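Local atomic coordinates of Rbam17540 (Bacillus amyloliquefaciens, PDB entry 2YOY), a protein that probably cleaves cellulose chains by oxidation at a copper site, as a lytic polysaccharide monooxygenase once classed as a CBM33 module. Residues V8-M13 with V172-L177; G54-A59 with L118-F123; Y106-N111 with G152-L157. All coordinates share one frame; numbering follows the deposited sequence. Where two conformers were deposited one is given.

Overall arrangement
All three contacts converge on the mixed sheet of the beta-sandwich core. Contacts 1 and 3 are buried and meet on neighbouring antiparallel strands, 167-177 and 154-162: in contact 1 a helix start is fixed to the former by an arginine-aspartate salt bridge, one backbone bond and bridging waters, whereas contact 3 joins two strands by backbone bonds that give way to a threonine-histidine pair at one end. Contact 2 is only partly buried. It joins two loops by one backbone bond and apolar packing, and it reaches both neighbours, through Ala57 against Arg10 and Val172 of contact 1, and through Phe123 against Ile107 and Ile155 of contact 3.

Contact 1: V8-M13 with V172-L177; sequences VSRAYM and VIDVNL
Arg10, in the first turn of helix 10-21, grips Asp174 side-on where the capped start of the helix is docked on strand 167-177 in the beta-sandwich core of this oxygenase family. The tight half of the contact lies here. Arg10 NE bonds Asp174 OD2 at 2.9 Å and Arg10 NH2 bonds Asp174 OD1 at 2.9 Å, each oxygen using its syn lone pair, with guanidinium and carboxylate planes only 9° apart. Val172 CG2 sits over the centre of one guanidinium face, 3.5 Å from Arg10 CZ. The arginine chain leaves with CG anti to the backbone N (chi1 -176°) and bends at chi3 (-64°), which lays NE beside the acid. Tyr153 OH also bonds Asp174 OD1, Gln73 OE1 takes a second bond from Arg10 NH2, and Trp78 makes a cation-pi contact with the Arg10 guanidinium. A straight bond from Arg10 N to Val172 O, 2.8 Å, ties the backbones. On the looser side two waters bridge the backbones: one donates to Val8 O and accepts from Asp174 N, the other accepts from Ala11 N and shares the Val172 O already bonded by Arg10 N. Within the helix start, Ser9 is the N-cap, its OG accepting from Tyr12 N at 3.1 Å.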
ATOM      1  N   VAL A   8      -4.100  -6.870  -5.386  1.00  8.03           N
ATOM      2  CA  VAL A   8      -4.361  -5.537  -5.896  1.00  5.76           C
ATOM      3  C   VAL A   8      -4.398  -4.513  -4.769  1.00  5.73           C
ATOM      4  O   VAL A   8      -5.298  -4.500  -3.939  1.00  9.64           O
ATOM      5  CB  VAL A   8      -5.716  -5.531  -6.658  1.00 10.51           C
ATOM      6  CG1 VAL A   8      -5.975  -4.172  -7.251  1.00 10.60           C
ATOM      7  CG2 VAL A   8      -5.714  -6.641  -7.714  1.00 12.31           C
ATOM      8  N   SER A   9      -3.363  -3.678  -4.781  1.00  8.88           N
ATOM      9  CA  SER A   9      -3.317  -2.463  -3.955  1.00  6.83           C
ATOM     10  C   SER A   9      -4.506  -1.560  -4.172  1.00 13.32           C
ATOM     11  O   SER A   9      -5.113  -1.529  -5.205  1.00  8.01           O
ATOM     12  CB  SER A   9      -2.018  -1.667  -4.207  1.00  7.71           C
ATOM     13  OG  SER A   9      -1.921  -1.051  -5.487  1.00 11.04           O
ATOM     14  N   ARG A  10      -4.836  -0.784  -3.171  1.00  6.76           N
ATOM     15  CA  ARG A  10      -5.909   0.137  -3.321  1.00  6.24           C
ATOM     16  C   ARG A  10      -5.691   1.110  -4.452  1.00  8.50           C
ATOM     17  O   ARG A  10      -6.659   1.437  -5.158  1.00  7.22           O
ATOM     18  CB  ARG A  10      -6.163   0.863  -1.941  1.00  5.02           C
ATOM     19  CG  ARG A  10      -7.344   1.799  -1.935  1.00  6.93           C
ATOM     20  CD  ARG A  10      -7.345   2.641  -0.641  1.00  5.46           C
ATOM     21  NE  ARG A  10      -7.530   1.833   0.556  1.00  8.49           N
ATOM     22  CZ  ARG A  10      -7.411   2.273   1.819  1.00  9.86           C
ATOM     23  NH1 ARG A  10      -7.135   3.557   2.089  1.00  9.11           N
ATOM     24  NH2 ARG A  10      -7.616   1.416   2.827  1.00 12.19           N
ATOM     25  N   ALA A  11      -4.449   1.584  -4.641  1.00  8.41           N
ATOM     26  CA  ALA A  11      -4.130   2.478  -5.698  1.00  9.17           C
ATOM     27  C   ALA A  11      -4.365   1.847  -7.087  1.00  7.77           C
ATOM     28  O   ALA A  11      -4.997   2.468  -7.974  1.00  8.00           O
ATOM     29  CB  ALA A  11      -2.687   2.929  -5.586  1.00 15.72           C
ATOM     30  N   TYR A  12      -3.909   0.611  -7.243  1.00 10.38           N
ATOM     31  CA  TYR A  12      -4.133  -0.077  -8.493  1.00  7.68           C
ATOM     32  C   TYR A  12      -5.646  -0.392  -8.715  1.00  7.68           C
ATOM     33  O   TYR A  12      -6.170  -0.255  -9.846  1.00 10.89           O
ATOM     34  CB  TYR A  12      -3.256  -1.284  -8.478  1.00  7.21           C
ATOM     35  CG  TYR A  12      -3.323  -2.104  -9.772  1.00 10.35           C
ATOM     36  CD1 TYR A  12      -3.331  -1.489 -11.011  1.00 18.10           C
ATOM     37  CD2 TYR A  12      -3.397  -3.499  -9.711  1.00 15.81           C
ATOM     38  CE1 TYR A  12      -3.387  -2.282 -12.178  1.00 20.74           C
ATOM     39  CE2 TYR A  12      -3.440  -4.276 -10.857  1.00 20.78           C
ATOM     40  CZ  TYR A  12      -3.451  -3.664 -12.071  1.00 23.99           C
ATOM     41  OH  TYR A  12      -3.512  -4.461 -13.187  1.00 26.29           O
ATOM     42  N   MET A  13      -6.364  -0.766  -7.637  1.00  8.45           N
ATOM     43  CA  MET A  13      -7.807  -0.919  -7.687  1.00  9.40           C
ATOM     44  C   MET A  13      -8.465   0.362  -8.215  1.00  9.31           C
ATOM     45  O   MET A  13      -9.429   0.302  -8.999  1.00 10.27           O
ATOM     46  CB  MET A  13      -8.403  -1.273  -6.321  1.00 11.27           C
ATOM     47  CG  MET A  13      -9.841  -1.832  -6.290  1.00 13.55           C
ATOM     48  SD  MET A  13      -9.771  -3.556  -6.794  1.00 17.88           S
ATOM     49  CE  MET A  13      -9.237  -4.388  -5.274  1.00 25.67           C
ATOM     50  N   VAL A 172      -1.317   0.532   0.453  1.00  9.90           N
ATOM     51  CA  VAL A 172      -2.240  -0.190   1.248  1.00  5.33           C
ATOM     52  C   VAL A 172      -3.055  -1.111   0.385  1.00  9.94           C
ATOM     53  O   VAL A 172      -3.344  -0.827  -0.780  1.00 10.93           O
ATOM     54  CB  VAL A 172      -3.168   0.722   2.144  1.00  6.64           C
ATOM     55  CG1 VAL A 172      -2.324   1.462   3.124  1.00  8.65           C
ATOM     56  CG2 VAL A 172      -4.004   1.670   1.305  1.00  8.53           C
ATOM     57  N   ILE A 173      -3.379  -2.255   0.979  1.00  7.35           N
ATOM     58  CA  ILE A 173      -4.150  -3.328   0.354  1.00 13.94           C
ATOM     59  C   ILE A 173      -5.325  -3.698   1.286  1.00 11.08           C
ATOM     60  O   ILE A 173      -5.145  -4.108   2.434  1.00  5.79           O
ATOM     61  CB  ILE A 173      -3.294  -4.598   0.112  1.00  9.95           C
ATOM     62  CG1 ILE A 173      -2.017  -4.288  -0.647  1.00 13.06           C
ATOM     63  CG2 ILE A 173      -4.090  -5.637  -0.646  1.00 11.76           C
ATOM     64  CD1 ILE A 173      -0.985  -5.354  -0.445  1.00 10.09           C
ATOM     65  N   ASP A 174      -6.547  -3.599   0.761  1.00  9.06           N
ATOM     66  CA  ASP A 174      -7.743  -3.970   1.540  1.00  6.50           C
ATOM     67  C   ASP A 174      -8.060  -5.460   1.346  1.00  9.45           C
ATOM     68  O   ASP A 174      -8.202  -5.927   0.217  1.00 10.20           O
ATOM     69  CB  ASP A 174      -8.921  -3.112   1.109  1.00  3.42           C
ATOM     70  CG  ASP A 174      -8.652  -1.634   1.295  1.00 12.86           C
ATOM     71  OD1 ASP A 174      -8.742  -1.179   2.472  1.00  8.12           O
ATOM     72  OD2 ASP A 174      -8.329  -0.921   0.293  1.00  7.24           O
ATOM     73  N   VAL A 175      -8.113  -6.198   2.436  1.00 10.13           N
ATOM     74  CA  VAL A 175      -8.282  -7.640   2.347  1.00 14.86           C
ATOM     75  C   VAL A 175      -9.377  -8.127   3.284  1.00  9.57           C
ATOM     76  O   VAL A 175      -9.678  -7.549   4.343  1.00 12.64           O
ATOM     77  CB  VAL A 175      -6.949  -8.427   2.620  1.00 12.38           C
ATOM     78  CG1 VAL A 175      -5.865  -8.007   1.607  1.00 14.04           C
ATOM     79  CG2 VAL A 175      -6.486  -8.227   4.067  1.00 13.28           C
ATOM     80  N   ASN A 176      -9.992  -9.209   2.840  1.00 10.46           N
ATOM     81  CA  ASN A 176     -10.856  -9.982   3.705  1.00 10.56           C
ATOM     82  C   ASN A 176     -10.094 -11.241   4.018  1.00 11.91           C
ATOM     83  O   ASN A 176      -9.853 -12.079   3.138  1.00 10.38           O
ATOM     84  CB  ASN A 176     -12.153 -10.288   2.993  1.00 13.55           C
ATOM     85  CG  ASN A 176     -13.054 -11.180   3.818  1.00 18.42           C
ATOM     86  OD1 ASN A 176     -13.343 -10.866   4.964  1.00 19.98           O
ATOM     87  ND2 ASN A 176     -13.481 -12.282   3.256  1.00 22.00           N
ATOM     88  N   LEU A 177      -9.709 -11.368   5.280  1.00 10.85           N
ATOM     89  CA  LEU A 177      -8.836 -12.445   5.718  1.00 10.50           C
ATOM     90  C   LEU A 177      -9.642 -13.670   6.056  1.00 18.62           C
ATOM     91  O   LEU A 177     -10.495 -13.635   6.912  1.00 20.06           O
ATOM     92  CB  LEU A 177      -7.988 -12.000   6.914  1.00 18.88           C
ATOM     93  CG  LEU A 177      -6.627 -12.583   7.287  1.00 32.26           C
ATOM     94  CD1 LEU A 177      -5.845 -13.306   6.196  1.00 22.17           C
ATOM     95  CD2 LEU A 177      -5.806 -11.520   7.991  1.00 14.03           C
TER
HETATM   96  O   HOH W   1      -6.818  -3.279  -2.083  1.00  9.57           O
HETATM   97  O   HOH W   2      -2.519   1.348  -2.409  1.00 11.08           O

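Contact 2: G54-A59 with L118-F123; sequences GRIASA and LSRDEF
Gly54 N donates to Leu118 O at 2.7 Å, meeting the carbonyl almost head-on (C=O...N angle 169°). Beside this bond Ile56 reaches across with its terminal methyl: CD1 lies 3.8 Å from the same Leu118 O, and Ile56 CD1 is also 3.8 Å from Arg120 N. Its CG1 is anti to the carbonyl carbon (chi1 -64°) and chi2 is extended (168°), which carries CD1 across to these two atoms. The end of the arginine passes close by, Arg120 NH1 being 4.1 Å from Ile56 CD1. Deeper in, Ala57 CB touches one leucine branch, Leu118 CD1, at 4.2 Å. A type I beta turn from Ile56 to Ala59 carries Ile56 and Ala57, and a 3-10 segment over 120-122 carries Arg120, in loops that lie against the mixed sheet of the beta sandwich: Leu118 packs on Ile155 and Val172, Ile56 on Leu157, Ala57 on Val172. The 3-10 segment is braced by Ser119 OG, which donates to Asp121 OD1 at 2.7 Å, and by Glu122 N bonding to Ser119 O. Further out, the Arg120 guanidinium is held by the chain leading into Gly54: NH1 forms a salt bridge with Asp53, NE bonds Pro47 O, and NH2 bonds Ala49 O and Pro51 O.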
ATOM      1  N   GLY A  54      -2.919   9.357   9.443  1.00 14.14           N
ATOM      2  CA  GLY A  54      -4.033   9.902   8.649  1.00 13.28           C
ATOM      3  C   GLY A  54      -3.623  10.253   7.204  1.00 12.26           C
ATOM      4  O   GLY A  54      -4.471  10.643   6.419  1.00 12.26           O
ATOM      5  N   ARG A  55      -2.335  10.130   6.891  1.00 11.00           N
ATOM      6  CA  ARG A  55      -1.808  10.409   5.553  1.00 14.58           C
ATOM      7  C   ARG A  55      -0.959   9.251   5.009  1.00  9.66           C
ATOM      8  O   ARG A  55      -0.169   9.432   4.073  1.00 11.18           O
ATOM      9  CB  ARG A  55      -0.988  11.685   5.541  1.00 13.41           C
ATOM     10  CG  ARG A  55      -1.796  12.923   5.872  1.00 20.27           C
ATOM     11  CD  ARG A  55      -2.558  13.418   4.655  1.00 22.37           C
ATOM     12  NE  ARG A  55      -3.477  14.525   4.980  1.00 20.74           N
ATOM     13  CZ  ARG A  55      -4.808  14.479   4.878  1.00 23.07           C
ATOM     14  NH1 ARG A  55      -5.441  13.383   4.438  1.00 17.88           N
ATOM     15  NH2 ARG A  55      -5.543  15.546   5.204  1.00 25.05           N
ATOM     16  N   ILE A  56      -1.119   8.071   5.615  1.00 13.04           N
ATOM     17  CA  ILE A  56      -0.329   6.919   5.243  1.00  7.37           C
ATOM     18  C   ILE A  56      -0.750   6.362   3.880  1.00  6.41           C
ATOM     19  O   ILE A  56       0.097   6.082   3.019  1.00 10.02           O
ATOM     20  CB  ILE A  56      -0.399   5.802   6.334  1.00 10.89           C
ATOM     21  CG1 ILE A  56       0.220   6.331   7.629  1.00 13.94           C
ATOM     22  CG2 ILE A  56       0.361   4.557   5.884  1.00 11.03           C
ATOM     23  CD1 ILE A  56      -0.044   5.469   8.839  1.00 17.10           C
ATOM     24  N   ALA A  57      -2.052   6.158   3.713  1.00  7.84           N
ATOM     25  CA  ALA A  57      -2.555   5.595   2.473  1.00 10.29           C
ATOM     26  C   ALA A  57      -2.252   6.466   1.251  1.00 12.18           C
ATOM     27  O   ALA A  57      -2.006   5.937   0.190  1.00  6.68           O
ATOM     28  CB  ALA A  57      -4.024   5.298   2.609  1.00 12.31           C
ATOM     29  N   SER A  58      -2.231   7.791   1.375  1.00  7.84           N
ATOM     30  CA  SER A  58      -1.927   8.671   0.242  1.00 11.47           C
ATOM     31  C   SER A  58      -0.444   9.041   0.185  1.00 11.08           C
ATOM     32  O   SER A  58      -0.009   9.756  -0.728  1.00 10.95           O
ATOM     33  CB  SER A  58      -2.745   9.943   0.306  1.00 14.06           C
ATOM     34  OG  SER A  58      -2.244  10.810   1.293  1.00 10.91           O
ATOM     35  N   ALA A  59       0.342   8.556   1.153  1.00 10.37           N
ATOM     36  CA  ALA A  59       1.719   8.994   1.330  1.00  8.20           C
ATOM     37  C   ALA A  59       1.810  10.528   1.367  1.00 13.73           C
ATOM     38  O   ALA A  59       2.681  11.150   0.753  1.00 15.53           O
ATOM     39  CB  ALA A  59       2.619   8.382   0.228  1.00  8.89           C
ATOM     40  N   LEU A 118      -6.039   5.880   9.274  1.00 11.91           N
ATOM     41  CA  LEU A 118      -4.985   4.936   9.556  1.00 11.10           C
ATOM     42  C   LEU A 118      -3.888   5.624  10.373  1.00 12.85           C
ATOM     43  O   LEU A 118      -3.437   6.726  10.038  1.00 13.89           O
ATOM     44  CB  LEU A 118      -4.380   4.389   8.248  1.00  9.04           C
ATOM     45  CG  LEU A 118      -5.305   3.565   7.389  1.00  8.02           C
ATOM     46  CD1 LEU A 118      -4.574   3.102   6.109  1.00 10.81           C
ATOM     47  CD2 LEU A 118      -5.827   2.371   8.129  1.00 16.92           C
ATOM     48  N   SER A 119      -3.433   4.937  11.411  1.00 16.17           N
ATOM     49  CA  SER A 119      -2.296   5.381  12.197  1.00 13.52           C
ATOM     50  C   SER A 119      -1.291   4.235  12.337  1.00  9.51           C
ATOM     51  O   SER A 119      -1.657   3.051  12.288  1.00 13.58           O
ATOM     52  CB  SER A 119      -2.787   5.899  13.566  1.00 13.32           C
ATOM     53  OG  SER A 119      -3.450   4.879  14.270  1.00 19.44           O
ATOM     54  N   ARG A 120      -0.035   4.588  12.581  1.00 12.10           N
ATOM     55  CA  ARG A 120       1.042   3.598  12.842  1.00 16.53           C
ATOM     56  C   ARG A 120       0.753   2.576  13.869  1.00 15.90           C
ATOM     57  O   ARG A 120       1.162   1.427  13.746  1.00 15.62           O
ATOM     58  CB  ARG A 120       2.296   4.281  13.384  1.00 23.83           C
ATOM     59  CG  ARG A 120       3.067   4.950  12.327  1.00 27.86           C
ATOM     60  CD  ARG A 120       3.692   6.232  12.846  1.00 26.56           C
ATOM     61  NE  ARG A 120       4.540   6.716  11.790  1.00 26.17           N
ATOM     62  CZ  ARG A 120       4.120   7.415  10.747  1.00 14.93           C
ATOM     63  NH1 ARG A 120       2.820   7.747  10.602  1.00 16.48           N
ATOM     64  NH2 ARG A 120       4.999   7.767   9.837  1.00 18.34           N
ATOM     65  N   ASP A 121       0.132   3.018  14.957  1.00 11.37           N
ATOM     66  CA  ASP A 121      -0.089   2.164  16.069  1.00 13.90           C
ATOM     67  C   ASP A 121      -1.198   1.151  15.859  1.00 14.71           C
ATOM     68  O   ASP A 121      -1.377   0.256  16.689  1.00 16.08           O
ATOM     69  CB  ASP A 121      -0.285   2.982  17.353  1.00 17.51           C
ATOM     70  CG  ASP A 121      -1.543   3.784  17.364  1.00 30.83           C
ATOM     71  OD1 ASP A 121      -2.355   3.729  16.407  1.00 28.06           O
ATOM     72  OD2 ASP A 121      -1.719   4.496  18.370  1.00 24.46           O
ATOM     73  N   GLU A 122      -1.875   1.220  14.700  1.00 14.96           N
ATOM     74  CA  GLU A 122      -2.810   0.157  14.297  1.00 14.21           C
ATOM     75  C   GLU A 122      -2.144  -0.948  13.460  1.00  9.43           C
ATOM     76  O   GLU A 122      -2.820  -1.895  13.111  1.00 13.15           O
ATOM     77  CB  GLU A 122      -3.928   0.751  13.435  1.00 16.67           C
ATOM     78  CG  GLU A 122      -4.866   1.647  14.173  1.00 33.02           C
ATOM     79  CD  GLU A 122      -6.069   1.957  13.333  1.00 29.16           C
ATOM     80  OE1 GLU A 122      -5.909   2.594  12.266  1.00 23.98           O
ATOM     81  OE2 GLU A 122      -7.150   1.522  13.731  1.00 21.62           O
ATOM     82  N   PHE A 123      -0.848  -0.808  13.137  1.00 12.82           N
ATOM     83  CA  PHE A 123      -0.154  -1.776  12.233  1.00  5.73           C
ATOM     84  C   PHE A 123       0.920  -2.512  12.974  1.00 14.22           C
ATOM     85  O   PHE A 123       1.598  -1.955  13.850  1.00 19.93           O
ATOM     86  CB  PHE A 123       0.509  -1.008  11.122  1.00  7.14           C
ATOM     87  CG  PHE A 123      -0.432  -0.585  10.029  1.00 12.45           C
ATOM     88  CD1 PHE A 123      -0.827  -1.516   9.069  1.00 11.30           C
ATOM     89  CD2 PHE A 123      -0.919   0.721   9.940  1.00 21.19           C
ATOM     90  CE1 PHE A 123      -1.708  -1.175   8.071  1.00 11.70           C
ATOM     91  CE2 PHE A 123      -1.789   1.074   8.935  1.00 21.55           C
ATOM     92  CZ  PHE A 123      -2.213   0.119   8.010  1.00 18.26           C
TER

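Contact 3: Y106-N111 with G152-L157; sequences YITKKN and GYHIIL
The His154 imidazole is met by the 106-111 segment at its edge: Thr108 OG1 approaches ND1 near the ring plane at 2.8 Å, and Lys109 O lies in plane at 3.7 Å from His154 CE1. Trp112, from outside the two segments, meets this ring with the planes about 40° apart. The Tyr106 ring is likewise approached in plane, its CD1 lying 3.8 Å from Leu157 O, and beyond the contact it packs edge-to-face with Phe46 and bonds His104 through its hydroxyl. Between the two rings, strands 100-108 and 154-162 run antiparallel in the mixed sheet of the beta sandwich. Tyr106 and Leu157 are a hydrogen-bonded pair, with Tyr106 N to Leu157 O and Leu157 N to Tyr106 O both 2.9 Å. Their side chains lie alongside each other on one face of the sheet. Ile107 and Ile156 form the next, non-hydrogen-bonded pair; their CG1 atoms touch at 4.0 Å on the other face. At Thr108 the regular pattern ends. Thr108 N still donates to Ile155 O, but the return bond from Ile155 N goes to Thr108 OG1 at 3.0 Å, while Thr108 O turns to Arg150 NH1. A chi1 of 41° sets the hydroxyl between the backbone N and carbonyl carbon, within range of both partners. The far nitrogen, His154 NE2, has a weak bond to a water that donates to Lys110 O. One hydroxyl thus serves both a strand amide and a buried ring: the Ile155 amide holds OG1 in place, and its bond to ND1, whichever of the two donates, in turn restricts the rotation of the imidazole.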
ATOM      1  N   TYR A 106       3.356  -4.624   6.713  1.00  5.70           N
ATOM      2  CA  TYR A 106       2.662  -4.482   7.956  1.00 10.80           C
ATOM      3  C   TYR A 106       1.215  -4.952   7.737  1.00 13.39           C
ATOM      4  O   TYR A 106       0.690  -4.865   6.630  1.00 11.28           O
ATOM      5  CB  TYR A 106       2.641  -3.030   8.380  1.00  9.43           C
ATOM      6  CG  TYR A 106       4.012  -2.379   8.471  1.00  8.01           C
ATOM      7  CD1 TYR A 106       4.715  -1.991   7.326  1.00  7.05           C
ATOM      8  CD2 TYR A 106       4.661  -2.249   9.682  1.00 10.13           C
ATOM      9  CE1 TYR A 106       5.999  -1.482   7.408  1.00  8.31           C
ATOM     10  CE2 TYR A 106       5.916  -1.691   9.761  1.00 11.33           C
ATOM     11  CZ  TYR A 106       6.580  -1.318   8.632  1.00 14.11           C
ATOM     12  OH  TYR A 106       7.835  -0.805   8.696  1.00 10.68           O
ATOM     13  N   ILE A 107       0.556  -5.351   8.802  1.00  9.09           N
ATOM     14  CA  ILE A 107      -0.880  -5.657   8.765  1.00  6.81           C
ATOM     15  C   ILE A 107      -1.517  -4.945   9.952  1.00  6.73           C
ATOM     16  O   ILE A 107      -0.868  -4.708  10.956  1.00  6.03           O
ATOM     17  CB  ILE A 107      -1.184  -7.161   8.812  1.00 10.96           C
ATOM     18  CG1 ILE A 107      -2.639  -7.408   8.365  1.00 10.86           C
ATOM     19  CG2 ILE A 107      -0.963  -7.705  10.218  1.00 12.42           C
ATOM     20  CD1 ILE A 107      -2.912  -8.843   8.023  1.00 14.71           C
ATOM     21  N   THR A 108      -2.780  -4.626   9.786  1.00  8.57           N
ATOM     22  CA  THR A 108      -3.580  -4.072  10.870  1.00 10.48           C
ATOM     23  C   THR A 108      -3.695  -5.080  12.002  1.00 14.27           C
ATOM     24  O   THR A 108      -3.776  -6.275  11.790  1.00  9.30           O
ATOM     25  CB  THR A 108      -4.996  -3.720  10.406  1.00  9.55           C
ATOM     26  OG1 THR A 108      -5.469  -4.743   9.535  1.00  8.84           O
ATOM     27  CG2 THR A 108      -4.972  -2.375   9.670  1.00 12.18           C
ATOM     28  N   LYS A 109      -3.790  -4.552  13.213  1.00 11.09           N
ATOM     29  CA  LYS A 109      -3.915  -5.374  14.419  1.00 12.18           C
ATOM     30  C   LYS A 109      -5.306  -5.930  14.531  1.00 12.88           C
ATOM     31  O   LYS A 109      -6.265  -5.375  13.982  1.00 11.54           O
ATOM     32  CB  LYS A 109      -3.586  -4.551  15.654  1.00 13.06           C
ATOM     33  CG  LYS A 109      -2.143  -4.071  15.696  1.00 11.30           C
ATOM     34  CD  LYS A 109      -1.885  -3.092  16.838  1.00 14.76           C
ATOM     35  CE  LYS A 109      -0.383  -2.839  16.974  1.00 16.67           C
ATOM     36  NZ  LYS A 109      -0.037  -1.841  18.037  1.00 17.53           N
ATOM     37  N   LYS A 110      -5.417  -7.030  15.293  1.00 15.25           N
ATOM     38  CA  LYS A 110      -6.686  -7.737  15.491  0.50 21.19           C
ATOM     39  C   LYS A 110      -7.821  -6.795  15.881  1.00 22.02           C
ATOM     40  O   LYS A 110      -8.951  -6.948  15.423  1.00 22.46           O
ATOM     41  CB  LYS A 110      -6.515  -8.848  16.550  0.50 21.40           C
ATOM     42  CG  LYS A 110      -7.647  -9.857  16.601  0.50 71.10           C
ATOM     43  CD  LYS A 110      -7.297 -10.993  17.549  0.50 54.18           C
ATOM     44  CE  LYS A 110      -8.464 -11.938  17.750  0.50 46.03           C
ATOM     45  NZ  LYS A 110      -8.864 -12.609  16.486  0.50 14.15           N
ATOM     46  N   ASN A 111      -7.528  -5.809  16.712  1.00 18.37           N
ATOM     47  CA  ASN A 111      -8.594  -4.940  17.201  1.00 28.71           C
ATOM     48  C   ASN A 111      -8.628  -3.575  16.507  1.00 25.54           C
ATOM     49  O   ASN A 111      -9.108  -2.608  17.080  1.00 21.26           O
ATOM     50  CB  ASN A 111      -8.425  -4.756  18.722  1.00 25.16           C
ATOM     51  CG  ASN A 111      -7.112  -4.087  19.072  1.00 48.59           C
ATOM     52  OD1 ASN A 111      -6.227  -3.957  18.218  1.00 31.93           O
ATOM     53  ND2 ASN A 111      -6.977  -3.656  20.317  1.00 64.96           N
ATOM     54  N   GLY A 152     -11.549 -11.279   8.814  1.00 13.69           N
ATOM     55  CA  GLY A 152     -12.360 -10.163   8.370  1.00 17.28           C
ATOM     56  C   GLY A 152     -11.510  -9.116   7.697  1.00 10.13           C
ATOM     57  O   GLY A 152     -10.450  -9.439   7.133  1.00 12.46           O
ATOM     58  N   TYR A 153     -12.009  -7.891   7.750  1.00 11.73           N
ATOM     59  CA  TYR A 153     -11.411  -6.770   7.055  1.00  9.45           C
ATOM     60  C   TYR A 153     -10.129  -6.342   7.749  1.00  5.97           C
ATOM     61  O   TYR A 153     -10.163  -5.922   8.922  1.00 11.32           O
ATOM     62  CB  TYR A 153     -12.382  -5.586   6.991  1.00 16.07           C
ATOM     63  CG  TYR A 153     -11.836  -4.349   6.284  1.00 12.76           C
ATOM     64  CD1 TYR A 153     -10.846  -4.440   5.281  1.00  7.56           C
ATOM     65  CD2 TYR A 153     -12.339  -3.097   6.584  1.00 13.66           C
ATOM     66  CE1 TYR A 153     -10.328  -3.296   4.675  1.00  4.65           C
ATOM     67  CE2 TYR A 153     -11.876  -1.960   5.931  1.00  9.81           C
ATOM     68  CZ  TYR A 153     -10.888  -2.053   4.976  1.00  9.74           C
ATOM     69  OH  TYR A 153     -10.448  -0.895   4.332  1.00  9.72           O
ATOM     70  N   HIS A 154      -9.036  -6.444   7.003  1.00  8.89           N
ATOM     71  CA  HIS A 154      -7.684  -6.005   7.407  1.00  7.67           C
ATOM     72  C   HIS A 154      -7.071  -5.220   6.289  1.00 10.73           C
ATOM     73  O   HIS A 154      -7.537  -5.334   5.173  1.00  6.85           O
ATOM     74  CB  HIS A 154      -6.810  -7.148   7.896  1.00 10.67           C
ATOM     75  CG  HIS A 154      -7.265  -7.654   9.225  1.00 10.28           C
ATOM     76  ND1 HIS A 154      -6.988  -6.987  10.401  1.00 10.17           N
ATOM     77  CD2 HIS A 154      -8.142  -8.638   9.549  1.00 12.32           C
ATOM     78  CE1 HIS A 154      -7.626  -7.569  11.394  1.00 12.75           C
ATOM     79  NE2 HIS A 154      -8.345  -8.562  10.904  1.00 13.56           N
ATOM     80  N   ILE A 155      -6.021  -4.443   6.605  1.00  8.51           N
ATOM     81  CA  ILE A 155      -5.217  -3.726   5.593  1.00  5.37           C
ATOM     82  C   ILE A 155      -3.780  -4.176   5.723  1.00  5.56           C
ATOM     83  O   ILE A 155      -3.226  -4.227   6.812  1.00  6.81           O
ATOM     84  CB  ILE A 155      -5.386  -2.208   5.736  1.00  7.96           C
ATOM     85  CG1 ILE A 155      -6.817  -1.795   5.385  1.00  7.22           C
ATOM     86  CG2 ILE A 155      -4.373  -1.461   4.903  1.00  8.02           C
ATOM     87  CD1 ILE A 155      -7.145  -0.335   5.684  1.00 11.22           C
ATOM     88  N   ILE A 156      -3.256  -4.698   4.620  1.00  7.13           N
ATOM     89  CA  ILE A 156      -1.834  -4.883   4.470  1.00  8.08           C
ATOM     90  C   ILE A 156      -1.257  -3.634   3.879  1.00  7.63           C
ATOM     91  O   ILE A 156      -1.644  -3.194   2.792  1.00 10.25           O
ATOM     92  CB  ILE A 156      -1.540  -6.149   3.655  1.00  5.78           C
ATOM     93  CG1 ILE A 156      -2.106  -7.352   4.451  1.00 11.26           C
ATOM     94  CG2 ILE A 156      -0.032  -6.313   3.301  1.00  9.46           C
ATOM     95  CD1 ILE A 156      -2.139  -8.638   3.635  1.00 16.11           C
ATOM     96  N   LEU A 157      -0.264  -3.071   4.580  1.00  8.79           N
ATOM     97  CA  LEU A 157       0.605  -2.036   4.020  1.00  8.24           C
ATOM     98  C   LEU A 157       1.943  -2.587   3.514  1.00 12.66           C
ATOM     99  O   LEU A 157       2.762  -3.146   4.301  1.00 10.91           O
ATOM    100  CB  LEU A 157       0.892  -1.016   5.086  1.00  8.15           C
ATOM    101  CG  LEU A 157       1.836   0.119   4.789  1.00  6.43           C
ATOM    102  CD1 LEU A 157       1.308   1.014   3.690  1.00 13.63           C
ATOM    103  CD2 LEU A 157       2.112   0.956   6.062  1.00 10.66           C
TER
HETATM  104  O   HOH W   3      -9.806  -8.621  13.452  1.00 25.23           O